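Local coordinates for protein putative xanthine dehydrogenase YAGS fad-binding subunit (Escherichia coli, PDB 5G5G) that probably oxidises aldehydes in the periplasm, as the subunit that carries the molybdenum and pterin cofactor of an aldehyde oxidase with iron-sulfur and FAD partners, at residues R232-G240 against T466-T474; L206-C216 against F242-A252. One frame throughout, in Å; residues are numbered along the deposited sequence.

How the interactions relate
The two contacts form a crossed pair around one cofactor. Going from the N terminus, the chain first lays down 206-216, the end of strand 203-208 and the start of helix 213-224. It then returns along strand 231-234, where 232-240 begins, and almost at once reaches 242-252, where interaction 2 closes a loop of 25 residues. Segment 232-240 lies inside that loop, but its partner, 466-474, comes 225 residues later, so the long loop closed by interaction 1 crosses the short one. Strands 203-208 and 231-234 are neighbours in one sheet. Further ties are probable hydrogen bonds from Ser235 OG to Thr208 O and between Thr466 OG1 and Gln211 O, and both contacts end at the pterin.

Interaction 1. Residues R232-G240 against T466-T474; sequences RIISPYIGG and TDIGTGSYT. With MCN (pterin cytosine dinucleotide), chain Y.
Tyr473, in the first turn of helix 472-484, makes the only direct hydrogen bond between the two segments: its OH donates to O of Pro236 at 2.7 Å. The donor stands 36° out of the carbonyl plane rather than on a lone pair. This buried tyrosine belongs to the tight part of the contact, together with the buried group of Ile238, Ile468 and Thr466, where CD1 of Ile238 lies 3.8 Å from CG2 of Ile468 and meets CB of Thr466 as closely. CG1 of Ile468 sits between its backbone N and carbonyl carbon (chi1 62°), which leaves CG2 for Ile238 and sends CD1 to the pterin, 3.3 Å from O4' of the cofactor.

The loose side is the outer ring of Tyr237. The Tyr473 hydroxyl lies over one of its faces, near the rim, and the two rings are nearly parallel, at 24°, but barely overlap; the closest carbons are CE1 of Tyr237 and CE2 of Tyr473 at 3.5 Å. Tyr237 is partly exposed, rests on Leu29 and Lys30 of helix 27-31, and bonds a glycerol, probably from the crystallisation liquor, through its hydroxyl. Two waters bridge the backbones, one from Asp467 N to Ser235 O, the other between Ile238 N and Asp467 O.

OD1 of Asp467 accepts from Gly469 N and Gly471 N, while OD2 accepts from Tyr473 N. The loop so held presents O of Thr470 to O2' of the cofactor at 2.7 Å. An Asx turn leading into a helix start thus shapes a cofactor-binding loop, part of the molybdopterin site of this oxidase family.

Interaction 2. Residues L206-C216 against F242-A252; sequences LWTSNQMIDWC and FGGKLFLRSDA. With MCN (pterin cytosine dinucleotide), chain Y; MOS (dioxothiomolybdenum(VI) ion), chain Z.
Gln211 points its amide into the turn formed by Gly243 to Leu246. With CG anti to its own carbonyl carbon (chi1 -62°) and the chain extended beyond, OE1 arrives between two backbone N-H groups. Gly243 N meets it at 3.0 Å, in the carbonyl plane and on a lone pair, whereas Lys245 N, at 3.1 Å, is tilted 34° from that plane. The opposite end, NE2, gives a hydrogen bond of 3.0 Å to O1 of the dioxothiomolybdenum group and another to Ser506 O. Gln211 N adds a nearly straight bond to Lys245 O (177°).

Leu246 crosses Gln211 obliquely, with CD2 3.5 Å from NE2, and lies alongside Met212. Leu246 O lies at the edge of the Trp215 ring, 3.5 Å from CE3. Trp215 and Phe247 also run side by side, CZ3 of the first 3.9 Å from CE1 of the second, flanked by Met212 CG over the indole toward its rim and Leu246 CB over the Phe247 ring. Lys245 reaches out to Ser209, its NZ bonding OG at 3.0 Å as well as Glu191 O and Gly240 O; Ser209 OG is also hydrogen-bonded to Glu191 OE1. Phe242 turns a ring face to the pterin, and its N donates to O4' there.

Replacing Gln211 with an alanine would probably leave Gly243 N and Lys245 N without their shared acceptor and O1 without this amide donor. Gly508 N is also hydrogen-bonded to the molybdenum group, but the two N-H groups on OE1 fix the amide's rotation and direct NE2 at O1, an arrangement likely to help orient and polarise that ligand.

Interaction 1. Residues R232-G240 against T466-T474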
loop_
_atom_site.group_PDB
_atom_site.type_symbol
_atom_site.label_atom_id
_atom_site.label_comp_id
_atom_site.label_asym_id
_atom_site.label_seq_id
_atom_site.Cartn_x
_atom_site.Cartn_y
_atom_site.Cartn_z
ATOM N N ARG C 232 -22.945 -7.693 -18.098
ATOM C CA ARG C 232 -22.533 -8.741 -17.222
ATOM C C ARG C 232 -21.193 -8.269 -16.634
ATOM O O ARG C 232 -20.303 -7.861 -17.365
ATOM C CB ARG C 232 -22.366 -10.096 -17.897
ATOM C CG ARG C 232 -21.901 -11.219 -16.963
ATOM C CD ARG C 232 -21.876 -12.565 -17.652
ATOM N NE ARG C 232 -21.317 -13.640 -16.828
ATOM C CZ ARG C 232 -21.092 -14.875 -17.249
ATOM N NH1 ARG C 232 -21.296 -15.250 -18.524
ATOM N NH2 ARG C 232 -20.620 -15.779 -16.424
ATOM N N ILE C 233 -21.090 -8.330 -15.305
ATOM C CA ILE C 233 -19.878 -7.943 -14.599
ATOM C C ILE C 233 -19.256 -9.199 -13.961
ATOM O O ILE C 233 -19.971 -9.993 -13.299
ATOM C CB ILE C 233 -20.223 -6.898 -13.490
ATOM C CG1 ILE C 233 -20.916 -5.638 -14.030
ATOM C CG2 ILE C 233 -18.999 -6.553 -12.675
ATOM C CD1 ILE C 233 -20.133 -4.878 -15.083
ATOM N N ILE C 234 -17.922 -9.312 -14.043
ATOM C CA ILE C 234 -17.169 -10.458 -13.554
ATOM C C ILE C 234 -15.961 -9.975 -12.751
ATOM O O ILE C 234 -15.188 -9.196 -13.250
ATOM C CB ILE C 234 -16.698 -11.344 -14.755
ATOM C CG1 ILE C 234 -17.927 -11.811 -15.520
ATOM C CG2 ILE C 234 -15.827 -12.469 -14.276
ATOM C CD1 ILE C 234 -17.629 -12.561 -16.792
ATOM N N SER C 235 -15.908 -10.337 -11.457
ATOM C CA SER C 235 -14.788 -10.000 -10.600
ATOM C C SER C 235 -14.591 -11.070 -9.488
ATOM O O SER C 235 -14.874 -10.801 -8.302
ATOM C CB SER C 235 -15.040 -8.598 -10.013
ATOM O OG SER C 235 -13.841 -8.080 -9.490
ATOM N N PRO C 236 -14.125 -12.272 -9.854
ATOM C CA PRO C 236 -14.021 -13.364 -8.876
ATOM C C PRO C 236 -12.853 -13.222 -7.936
ATOM O O PRO C 236 -12.885 -13.765 -6.833
ATOM C CB PRO C 236 -13.909 -14.635 -9.773
ATOM C CG PRO C 236 -13.246 -14.124 -11.034
ATOM C CD PRO C 236 -13.866 -12.759 -11.236
ATOM N N TYR C 237 -11.811 -12.519 -8.371
ATOM C CA TYR C 237 -10.616 -12.222 -7.557
ATOM C C TYR C 237 -10.241 -10.752 -7.663
ATOM O O TYR C 237 -10.127 -10.214 -8.769
ATOM C CB TYR C 237 -9.408 -13.106 -7.933
ATOM C CG TYR C 237 -9.724 -14.548 -7.752
ATOM C CD1 TYR C 237 -9.769 -15.099 -6.492
ATOM C CD2 TYR C 237 -10.087 -15.340 -8.850
ATOM C CE1 TYR C 237 -10.139 -16.425 -6.306
ATOM C CE2 TYR C 237 -10.474 -16.653 -8.661
ATOM C CZ TYR C 237 -10.500 -17.163 -7.381
ATOM O OH TYR C 237 -10.880 -18.454 -7.219
ATOM N N ILE C 238 -10.074 -10.108 -6.511
ATOM C CA ILE C 238 -9.818 -8.665 -6.403
ATOM C C ILE C 238 -8.586 -8.526 -5.528
ATOM O O ILE C 238 -8.553 -9.067 -4.416
ATOM C CB ILE C 238 -10.986 -7.946 -5.748
ATOM C CG1 ILE C 238 -12.174 -8.008 -6.686
ATOM C CG2 ILE C 238 -10.658 -6.480 -5.401
ATOM C CD1 ILE C 238 -13.413 -8.503 -6.091
ATOM N N GLY C 239 -7.575 -7.843 -6.037
ATOM C CA GLY C 239 -6.351 -7.655 -5.362
ATOM C C GLY C 239 -6.430 -6.485 -4.404
ATOM O O GLY C 239 -5.580 -5.574 -4.443
ATOM N N GLY C 240 -7.379 -6.556 -3.459
ATOM C CA GLY C 240 -7.536 -5.508 -2.468
ATOM C C GLY C 240 -8.367 -4.353 -2.971
ATOM O O GLY C 240 -8.414 -4.074 -4.177
ATOM N N THR C 466 -18.377 -10.747 -3.339
ATOM C CA THR C 466 -16.939 -10.713 -3.656
ATOM C C THR C 466 -16.077 -11.168 -2.493
ATOM O O THR C 466 -16.480 -11.108 -1.277
ATOM C CB THR C 466 -16.527 -9.288 -4.089
ATOM O OG1 THR C 466 -16.968 -8.342 -3.084
ATOM C CG2 THR C 466 -17.133 -8.966 -5.406
ATOM N N ASP C 467 -14.884 -11.610 -2.871
ATOM C CA ASP C 467 -13.808 -11.939 -1.935
ATOM C C ASP C 467 -12.679 -11.064 -2.314
ATOM O O ASP C 467 -12.020 -11.289 -3.335
ATOM C CB ASP C 467 -13.416 -13.438 -1.961
ATOM C CG ASP C 467 -12.523 -13.828 -0.780
ATOM O OD1 ASP C 467 -11.754 -12.924 -0.316
ATOM O OD2 ASP C 467 -12.640 -14.997 -0.329
ATOM N N ILE C 468 -12.442 -10.013 -1.510
ATOM C CA ILE C 468 -11.421 -8.976 -1.840
ATOM C C ILE C 468 -10.149 -9.244 -1.040
ATOM O O ILE C 468 -9.309 -8.360 -0.885
ATOM C CB ILE C 468 -11.987 -7.576 -1.627
ATOM C CG1 ILE C 468 -12.381 -7.351 -0.127
ATOM C CG2 ILE C 468 -13.216 -7.350 -2.505
ATOM C CD1 ILE C 468 -12.956 -6.006 0.185
ATOM N N GLY C 469 -10.013 -10.486 -0.555
ATOM C CA GLY C 469 -8.988 -10.912 0.403
ATOM C C GLY C 469 -9.577 -11.093 1.810
ATOM O O GLY C 469 -8.864 -11.501 2.752
ATOM N N THR C 470 -10.877 -10.839 1.930
ATOM C CA THR C 470 -11.563 -10.986 3.216
ATOM C C THR C 470 -11.693 -12.444 3.677
ATOM O O THR C 470 -11.550 -12.737 4.863
ATOM C CB THR C 470 -12.921 -10.300 3.102
ATOM O OG1 THR C 470 -13.401 -10.621 1.781
ATOM C CG2 THR C 470 -12.814 -8.792 3.268
ATOM N N GLY C 471 -11.921 -13.361 2.739
ATOM C CA GLY C 471 -12.267 -14.774 3.045
ATOM C C GLY C 471 -13.657 -15.248 2.709
ATOM O O GLY C 471 -14.016 -16.362 3.040
ATOM N N SER C 472 -14.436 -14.442 1.994
ATOM C CA SER C 472 -15.781 -14.796 1.649
ATOM C C SER C 472 -15.902 -16.204 1.026
ATOM O O SER C 472 -16.844 -16.929 1.371
ATOM C CB SER C 472 -16.360 -13.775 0.694
ATOM O OG SER C 472 -16.248 -12.450 1.166
ATOM N N TYR C 473 -15.021 -16.567 0.086
ATOM C CA TYR C 473 -15.084 -17.932 -0.506
ATOM C C TYR C 473 -15.202 -18.963 0.619
ATOM O O TYR C 473 -16.046 -19.864 0.570
ATOM C CB TYR C 473 -13.875 -18.315 -1.348
ATOM C CG TYR C 473 -13.888 -17.737 -2.760
ATOM C CD1 TYR C 473 -14.683 -18.331 -3.775
ATOM C CD2 TYR C 473 -13.034 -16.667 -3.125
ATOM C CE1 TYR C 473 -14.665 -17.845 -5.071
ATOM C CE2 TYR C 473 -13.048 -16.176 -4.418
ATOM C CZ TYR C 473 -13.850 -16.777 -5.394
ATOM O OH TYR C 473 -13.884 -16.275 -6.716
ATOM N N THR C 474 -14.286 -18.863 1.588
ATOM C CA THR C 474 -14.173 -19.840 2.640
ATOM C C THR C 474 -15.347 -19.853 3.623
ATOM O O THR C 474 -15.924 -20.890 3.888
ATOM C CB THR C 474 -12.842 -19.646 3.348
ATOM O OG1 THR C 474 -11.848 -19.614 2.337
ATOM C CG2 THR C 474 -12.578 -20.738 4.303
HETATM N N1 MCN Y . -15.160 -12.609 9.493
HETATM C C2 MCN Y . -15.296 -13.860 10.247
HETATM N N3 MCN Y . -16.459 -13.579 11.197
HETATM C C4 MCN Y . -17.158 -12.492 11.480
HETATM C C5 MCN Y . -16.910 -11.387 10.491
HETATM C C6 MCN Y . -15.926 -11.477 9.645
HETATM O O2 MCN Y . -14.737 -14.824 10.161
HETATM N N4 MCN Y . -18.047 -12.314 12.391
HETATM C "C1'" MCN Y . -13.964 -12.621 8.666
HETATM C C2D MCN Y . -14.163 -13.484 7.364
HETATM O "O2'" MCN Y . -12.900 -13.970 6.914
HETATM C "C3'" MCN Y . -14.684 -12.450 6.502
HETATM C C4D MCN Y . -13.927 -11.065 6.732
HETATM O O4D MCN Y . -13.683 -11.293 8.203
HETATM O "O3'" MCN Y . -14.643 -12.664 5.045
HETATM C "C5'" MCN Y . -14.522 -9.789 6.608
HETATM O "O5'" MCN Y . -15.915 -9.791 6.815
HETATM P PA MCN Y . -16.621 -8.440 7.101
HETATM O O1A MCN Y . -18.120 -8.689 6.947
HETATM O O2A MCN Y . -16.068 -7.820 8.336
HETATM O O3A MCN Y . -16.132 -7.454 5.824
HETATM P PB MCN Y . -16.817 -7.462 4.399
HETATM O O1B MCN Y . -17.945 -6.524 4.371
HETATM O O2B MCN Y . -17.021 -8.871 3.947
HETATM O O3B MCN Y . -15.585 -6.946 3.569
HETATM C C10 MCN Y . -15.343 -5.479 3.461
HETATM C "C9'" MCN Y . -14.264 -4.980 4.354
HETATM C "C8'" MCN Y . -14.251 -3.362 4.206
HETATM S "S8'" MCN Y . -15.682 -2.491 4.203
HETATM C "C7'" MCN Y . -13.152 -2.869 3.909
HETATM S "S7'" MCN Y . -12.975 -1.136 3.506
HETATM C "C6'" MCN Y . -11.797 -3.620 4.095
HETATM C C7 MCN Y . -12.173 -4.983 4.850
HETATM O "O9'" MCN Y . -13.147 -5.691 4.198
HETATM N "N5'" MCN Y . -11.405 -3.986 2.635
HETATM C C4A MCN Y . -10.364 -5.042 2.425
HETATM N "N8'" MCN Y . -10.964 -5.834 4.815
HETATM C C4B MCN Y . -10.280 -5.999 3.663
HETATM N "N1'" MCN Y . -9.246 -6.935 3.635
HETATM C "C2'" MCN Y . -8.641 -7.352 2.444
HETATM N "N2'" MCN Y . -7.706 -8.174 2.410
HETATM N "N3'" MCN Y . -8.759 -6.464 1.410
HETATM C "C4'" MCN Y . -9.679 -5.452 1.189
HETATM O "O4'" MCN Y . -9.903 -4.655 0.258
HETATM O O HOH W 1 -14.805 -11.974 -5.738
HETATM O O HOH W 2 -9.358 -11.771 -3.883
#

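Interaction 2. Residues L206-C216 against F242-A252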
loop_
_atom_site.group_PDB
_atom_site.type_symbol
_atom_site.label_atom_id
_atom_site.label_comp_id
_atom_site.label_asym_id
_atom_site.label_seq_id
_atom_site.Cartn_x
_atom_site.Cartn_y
_atom_site.Cartn_z
ATOM N N LEU C 206 -17.885 -7.271 -18.799
ATOM C CA LEU C 206 -16.771 -6.532 -18.211
ATOM C C LEU C 206 -16.160 -7.395 -17.127
ATOM O O LEU C 206 -16.840 -7.727 -16.134
ATOM C CB LEU C 206 -17.234 -5.205 -17.607
ATOM C CG LEU C 206 -16.072 -4.264 -17.251
ATOM C CD1 LEU C 206 -15.640 -3.437 -18.474
ATOM C CD2 LEU C 206 -16.391 -3.338 -16.110
ATOM N N TRP C 207 -14.894 -7.727 -17.296
ATOM C CA TRP C 207 -14.090 -8.330 -16.251
ATOM C C TRP C 207 -13.433 -7.158 -15.554
ATOM O O TRP C 207 -12.840 -6.262 -16.196
ATOM C CB TRP C 207 -13.017 -9.212 -16.844
ATOM C CG TRP C 207 -13.534 -10.491 -17.484
ATOM C CD1 TRP C 207 -13.529 -11.724 -16.934
ATOM C CD2 TRP C 207 -14.123 -10.646 -18.789
ATOM N NE1 TRP C 207 -14.055 -12.658 -17.813
ATOM C CE2 TRP C 207 -14.419 -12.022 -18.963
ATOM C CE3 TRP C 207 -14.377 -9.764 -19.868
ATOM C CZ2 TRP C 207 -14.985 -12.542 -20.157
ATOM C CZ3 TRP C 207 -14.991 -10.273 -21.009
ATOM C CH2 TRP C 207 -15.269 -11.643 -21.171
ATOM N N THR C 208 -13.520 -7.122 -14.234
ATOM C CA THR C 208 -13.077 -5.923 -13.541
ATOM C C THR C 208 -12.614 -6.264 -12.132
ATOM O O THR C 208 -12.584 -7.450 -11.745
ATOM C CB THR C 208 -14.236 -4.859 -13.537
ATOM O OG1 THR C 208 -13.771 -3.565 -13.107
ATOM C CG2 THR C 208 -15.368 -5.332 -12.656
ATOM N N SER C 209 -12.230 -5.213 -11.392
ATOM C CA SER C 209 -11.769 -5.312 -10.017
ATOM C C SER C 209 -12.712 -4.398 -9.209
ATOM O O SER C 209 -12.606 -3.185 -9.287
ATOM C CB SER C 209 -10.292 -4.870 -9.909
ATOM O OG SER C 209 -9.781 -5.133 -8.609
ATOM N N ASN C 210 -13.734 -5.001 -8.578
ATOM C CA ASN C 210 -14.803 -4.223 -7.987
ATOM C C ASN C 210 -15.371 -4.990 -6.787
ATOM O O ASN C 210 -15.613 -6.177 -6.896
ATOM C CB ASN C 210 -15.872 -3.905 -9.036
ATOM C CG ASN C 210 -16.823 -2.811 -8.585
ATOM O OD1 ASN C 210 -17.549 -2.986 -7.620
ATOM N ND2 ASN C 210 -16.783 -1.655 -9.236
ATOM N N GLN C 211 -15.630 -4.275 -5.692
ATOM C CA GLN C 211 -16.136 -4.842 -4.452
ATOM C C GLN C 211 -17.658 -5.115 -4.506
ATOM O O GLN C 211 -18.166 -5.891 -3.666
ATOM C CB GLN C 211 -15.874 -3.869 -3.295
ATOM C CG GLN C 211 -14.398 -3.574 -3.006
ATOM C CD GLN C 211 -14.120 -2.522 -1.955
ATOM O OE1 GLN C 211 -13.243 -1.665 -2.101
ATOM N NE2 GLN C 211 -14.896 -2.573 -0.872
ATOM N N MET C 212 -18.368 -4.446 -5.407
ATOM C CA MET C 212 -19.848 -4.356 -5.384
ATOM C C MET C 212 -20.399 -4.616 -6.766
ATOM O O MET C 212 -20.503 -3.704 -7.578
ATOM C CB MET C 212 -20.272 -2.970 -4.910
ATOM C CG MET C 212 -19.872 -2.603 -3.495
ATOM S SD MET C 212 -20.991 -3.501 -2.382
ATOM C CE MET C 212 -20.555 -2.920 -0.799
ATOM N N ILE C 213 -20.665 -5.884 -7.067
ATOM C CA ILE C 213 -20.920 -6.356 -8.431
ATOM C C ILE C 213 -22.195 -5.714 -8.924
ATOM O O ILE C 213 -22.245 -5.213 -10.056
ATOM C CB ILE C 213 -21.056 -7.892 -8.507
ATOM C CG1 ILE C 213 -19.718 -8.599 -8.189
ATOM C CG2 ILE C 213 -21.599 -8.374 -9.863
ATOM C CD1 ILE C 213 -18.645 -8.394 -9.275
ATOM N N ASP C 214 -23.231 -5.722 -8.078
ATOM C CA ASP C 214 -24.529 -5.207 -8.574
ATOM C C ASP C 214 -24.489 -3.689 -8.788
ATOM O O ASP C 214 -25.049 -3.195 -9.773
ATOM C CB ASP C 214 -25.675 -5.592 -7.647
ATOM C CG ASP C 214 -27.029 -5.311 -8.265
ATOM O OD1 ASP C 214 -27.367 -5.848 -9.339
ATOM O OD2 ASP C 214 -27.784 -4.591 -7.597
ATOM N N TRP C 215 -23.831 -2.944 -7.899
ATOM C CA TRP C 215 -23.718 -1.487 -8.053
ATOM C C TRP C 215 -22.939 -1.203 -9.323
ATOM O O TRP C 215 -23.277 -0.282 -10.064
ATOM C CB TRP C 215 -22.932 -0.852 -6.922
ATOM C CG TRP C 215 -23.650 -0.818 -5.592
ATOM C CD1 TRP C 215 -24.920 -1.238 -5.307
ATOM C CD2 TRP C 215 -23.108 -0.275 -4.400
ATOM N NE1 TRP C 215 -25.178 -1.032 -3.939
ATOM C CE2 TRP C 215 -24.090 -0.397 -3.386
ATOM C CE3 TRP C 215 -21.874 0.296 -4.082
ATOM C CZ2 TRP C 215 -23.875 0.076 -2.082
ATOM C CZ3 TRP C 215 -21.667 0.767 -2.788
ATOM C CH2 TRP C 215 -22.646 0.611 -1.797
ATOM N N CYS C 216 -21.871 -1.968 -9.539
ATOM C CA CYS C 216 -21.056 -1.799 -10.795
ATOM C C CYS C 216 -21.924 -1.946 -12.019
ATOM O O CYS C 216 -21.900 -1.115 -12.943
ATOM C CB CYS C 216 -19.919 -2.820 -10.816
ATOM S SG CYS C 216 -18.788 -2.691 -12.235
ATOM N N PHE C 242 -10.215 -1.881 -0.099
ATOM C CA PHE C 242 -10.239 -1.038 1.108
ATOM C C PHE C 242 -11.169 0.171 0.980
ATOM O O PHE C 242 -10.950 1.226 1.619
ATOM C CB PHE C 242 -8.823 -0.619 1.530
ATOM C CG PHE C 242 -7.864 -1.738 1.533
ATOM C CD1 PHE C 242 -7.896 -2.705 2.536
ATOM C CD2 PHE C 242 -6.979 -1.932 0.448
ATOM C CE1 PHE C 242 -7.037 -3.797 2.499
ATOM C CE2 PHE C 242 -6.125 -3.009 0.417
ATOM C CZ PHE C 242 -6.172 -3.966 1.420
ATOM N N GLY C 243 -12.235 0.036 0.187
ATOM C CA GLY C 243 -13.155 1.136 -0.109
ATOM C C GLY C 243 -12.975 1.759 -1.480
ATOM O O GLY C 243 -13.917 2.298 -2.044
ATOM N N GLY C 244 -11.758 1.664 -1.971
ATOM C CA GLY C 244 -11.369 2.246 -3.237
ATOM C C GLY C 244 -11.951 1.607 -4.466
ATOM O O GLY C 244 -11.828 2.133 -5.600
ATOM N N LYS C 245 -12.534 0.437 -4.293
ATOM C CA LYS C 245 -13.169 -0.281 -5.375
ATOM C C LYS C 245 -14.623 -0.568 -5.093
ATOM O O LYS C 245 -15.213 -1.415 -5.719
ATOM C CB LYS C 245 -12.386 -1.573 -5.677
ATOM C CG LYS C 245 -11.012 -1.278 -6.285
ATOM C CD LYS C 245 -10.214 -2.539 -6.462
ATOM C CE LYS C 245 -8.754 -2.252 -6.837
ATOM N NZ LYS C 245 -7.910 -3.484 -6.967
ATOM N N LEU C 246 -15.248 0.212 -4.217
ATOM C CA LEU C 246 -16.682 0.162 -4.054
ATOM C C LEU C 246 -17.463 0.623 -5.234
ATOM O O LEU C 246 -18.604 0.220 -5.385
ATOM C CB LEU C 246 -17.151 1.070 -2.892
ATOM C CG LEU C 246 -16.837 0.579 -1.495
ATOM C CD1 LEU C 246 -16.966 1.721 -0.523
ATOM C CD2 LEU C 246 -17.737 -0.580 -1.137
ATOM N N PHE C 247 -16.891 1.546 -6.034
ATOM C CA PHE C 247 -17.625 2.223 -7.055
ATOM C C PHE C 247 -16.994 2.028 -8.432
ATOM O O PHE C 247 -15.789 1.777 -8.579
ATOM C CB PHE C 247 -17.640 3.720 -6.726
ATOM C CG PHE C 247 -17.906 4.006 -5.278
ATOM C CD1 PHE C 247 -19.085 3.609 -4.712
ATOM C CD2 PHE C 247 -16.934 4.644 -4.483
ATOM C CE1 PHE C 247 -19.347 3.855 -3.362
ATOM C CE2 PHE C 247 -17.197 4.878 -3.139
ATOM C CZ PHE C 247 -18.391 4.480 -2.584
ATOM N N LEU C 248 -17.784 2.250 -9.444
ATOM C CA LEU C 248 -17.263 2.388 -10.824
ATOM C C LEU C 248 -16.154 3.444 -10.933
ATOM O O LEU C 248 -16.350 4.609 -10.500
ATOM C CB LEU C 248 -18.415 2.788 -11.732
ATOM C CG LEU C 248 -18.169 2.610 -13.231
ATOM C CD1 LEU C 248 -18.199 1.116 -13.518
ATOM C CD2 LEU C 248 -19.261 3.348 -13.961
ATOM N N ARG C 249 -15.015 3.063 -11.551
ATOM C CA ARG C 249 -13.921 3.994 -11.800
ATOM C C ARG C 249 -13.625 4.087 -13.336
ATOM O O ARG C 249 -14.255 3.400 -14.144
ATOM C CB ARG C 249 -12.693 3.537 -11.035
ATOM C CG ARG C 249 -12.903 3.424 -9.527
ATOM C CD ARG C 249 -12.172 4.520 -8.715
ATOM N NE ARG C 249 -12.679 5.826 -9.041
ATOM C CZ ARG C 249 -13.750 6.406 -8.501
ATOM N NH1 ARG C 249 -14.462 5.793 -7.561
ATOM N NH2 ARG C 249 -14.123 7.603 -8.912
ATOM N N SER C 250 -12.676 4.955 -13.690
ATOM C CA SER C 250 -12.421 5.331 -15.073
ATOM C C SER C 250 -11.996 4.122 -15.933
ATOM O O SER C 250 -12.254 4.097 -17.141
ATOM C CB SER C 250 -11.370 6.430 -15.125
ATOM O OG SER C 250 -10.141 6.016 -14.532
ATOM N N ASP C 251 -11.306 3.151 -15.318
ATOM C CA ASP C 251 -10.869 1.948 -16.089
ATOM C C ASP C 251 -12.049 1.186 -16.754
ATOM O O ASP C 251 -11.956 0.714 -17.892
ATOM C CB ASP C 251 -10.083 0.974 -15.213
ATOM C CG ASP C 251 -10.898 0.472 -14.007
ATOM O OD1 ASP C 251 -11.425 1.334 -13.262
ATOM O OD2 ASP C 251 -11.026 -0.777 -13.837
ATOM N N ALA C 252 -13.101 0.979 -15.979
ATOM C CA ALA C 252 -14.283 0.247 -16.400
ATOM C C ALA C 252 -15.035 0.997 -17.509
ATOM O O ALA C 252 -15.410 0.421 -18.539
ATOM C CB ALA C 252 -15.165 0.033 -15.186
HETATM N N1 MCN Y . -15.160 -12.609 9.493
HETATM C C2 MCN Y . -15.296 -13.860 10.247
HETATM N N3 MCN Y . -16.459 -13.579 11.197
HETATM C C4 MCN Y . -17.158 -12.492 11.480
HETATM C C5 MCN Y . -16.910 -11.387 10.491
HETATM C C6 MCN Y . -15.926 -11.477 9.645
HETATM O O2 MCN Y . -14.737 -14.824 10.161
HETATM N N4 MCN Y . -18.047 -12.314 12.391
HETATM C "C1'" MCN Y . -13.964 -12.621 8.666
HETATM C C2D MCN Y . -14.163 -13.484 7.364
HETATM O "O2'" MCN Y . -12.900 -13.970 6.914
HETATM C "C3'" MCN Y . -14.684 -12.450 6.502
HETATM C C4D MCN Y . -13.927 -11.065 6.732
HETATM O O4D MCN Y . -13.683 -11.293 8.203
HETATM O "O3'" MCN Y . -14.643 -12.664 5.045
HETATM C "C5'" MCN Y . -14.522 -9.789 6.608
HETATM O "O5'" MCN Y . -15.915 -9.791 6.815
HETATM P PA MCN Y . -16.621 -8.440 7.101
HETATM O O1A MCN Y . -18.120 -8.689 6.947
HETATM O O2A MCN Y . -16.068 -7.820 8.336
HETATM O O3A MCN Y . -16.132 -7.454 5.824
HETATM P PB MCN Y . -16.817 -7.462 4.399
HETATM O O1B MCN Y . -17.945 -6.524 4.371
HETATM O O2B MCN Y . -17.021 -8.871 3.947
HETATM O O3B MCN Y . -15.585 -6.946 3.569
HETATM C C10 MCN Y . -15.343 -5.479 3.461
HETATM C "C9'" MCN Y . -14.264 -4.980 4.354
HETATM C "C8'" MCN Y . -14.251 -3.362 4.206
HETATM S "S8'" MCN Y . -15.682 -2.491 4.203
HETATM C "C7'" MCN Y . -13.152 -2.869 3.909
HETATM S "S7'" MCN Y . -12.975 -1.136 3.506
HETATM C "C6'" MCN Y . -11.797 -3.620 4.095
HETATM C C7 MCN Y . -12.173 -4.983 4.850
HETATM O "O9'" MCN Y . -13.147 -5.691 4.198
HETATM N "N5'" MCN Y . -11.405 -3.986 2.635
HETATM C C4A MCN Y . -10.364 -5.042 2.425
HETATM N "N8'" MCN Y . -10.964 -5.834 4.815
HETATM C C4B MCN Y . -10.280 -5.999 3.663
HETATM N "N1'" MCN Y . -9.246 -6.935 3.635
HETATM C "C2'" MCN Y . -8.641 -7.352 2.444
HETATM N "N2'" MCN Y . -7.706 -8.174 2.410
HETATM N "N3'" MCN Y . -8.759 -6.464 1.410
HETATM C "C4'" MCN Y . -9.679 -5.452 1.189
HETATM O "O4'" MCN Y . -9.903 -4.655 0.258
HETATM MO MO MOS Z . -15.157 -0.458 3.179
HETATM S S MOS Z . -14.633 1.800 3.182
HETATM O O1 MOS Z . -15.294 -0.617 1.404
HETATM O O2 MOS Z . -17.015 0.343 3.720
HETATM O O HOH W 3 -13.508 -0.248 -8.964
HETATM O O HOH W 4 -10.989 -1.760 -11.316
HETATM O O HOH W 5 -19.424 -0.678 -7.896
#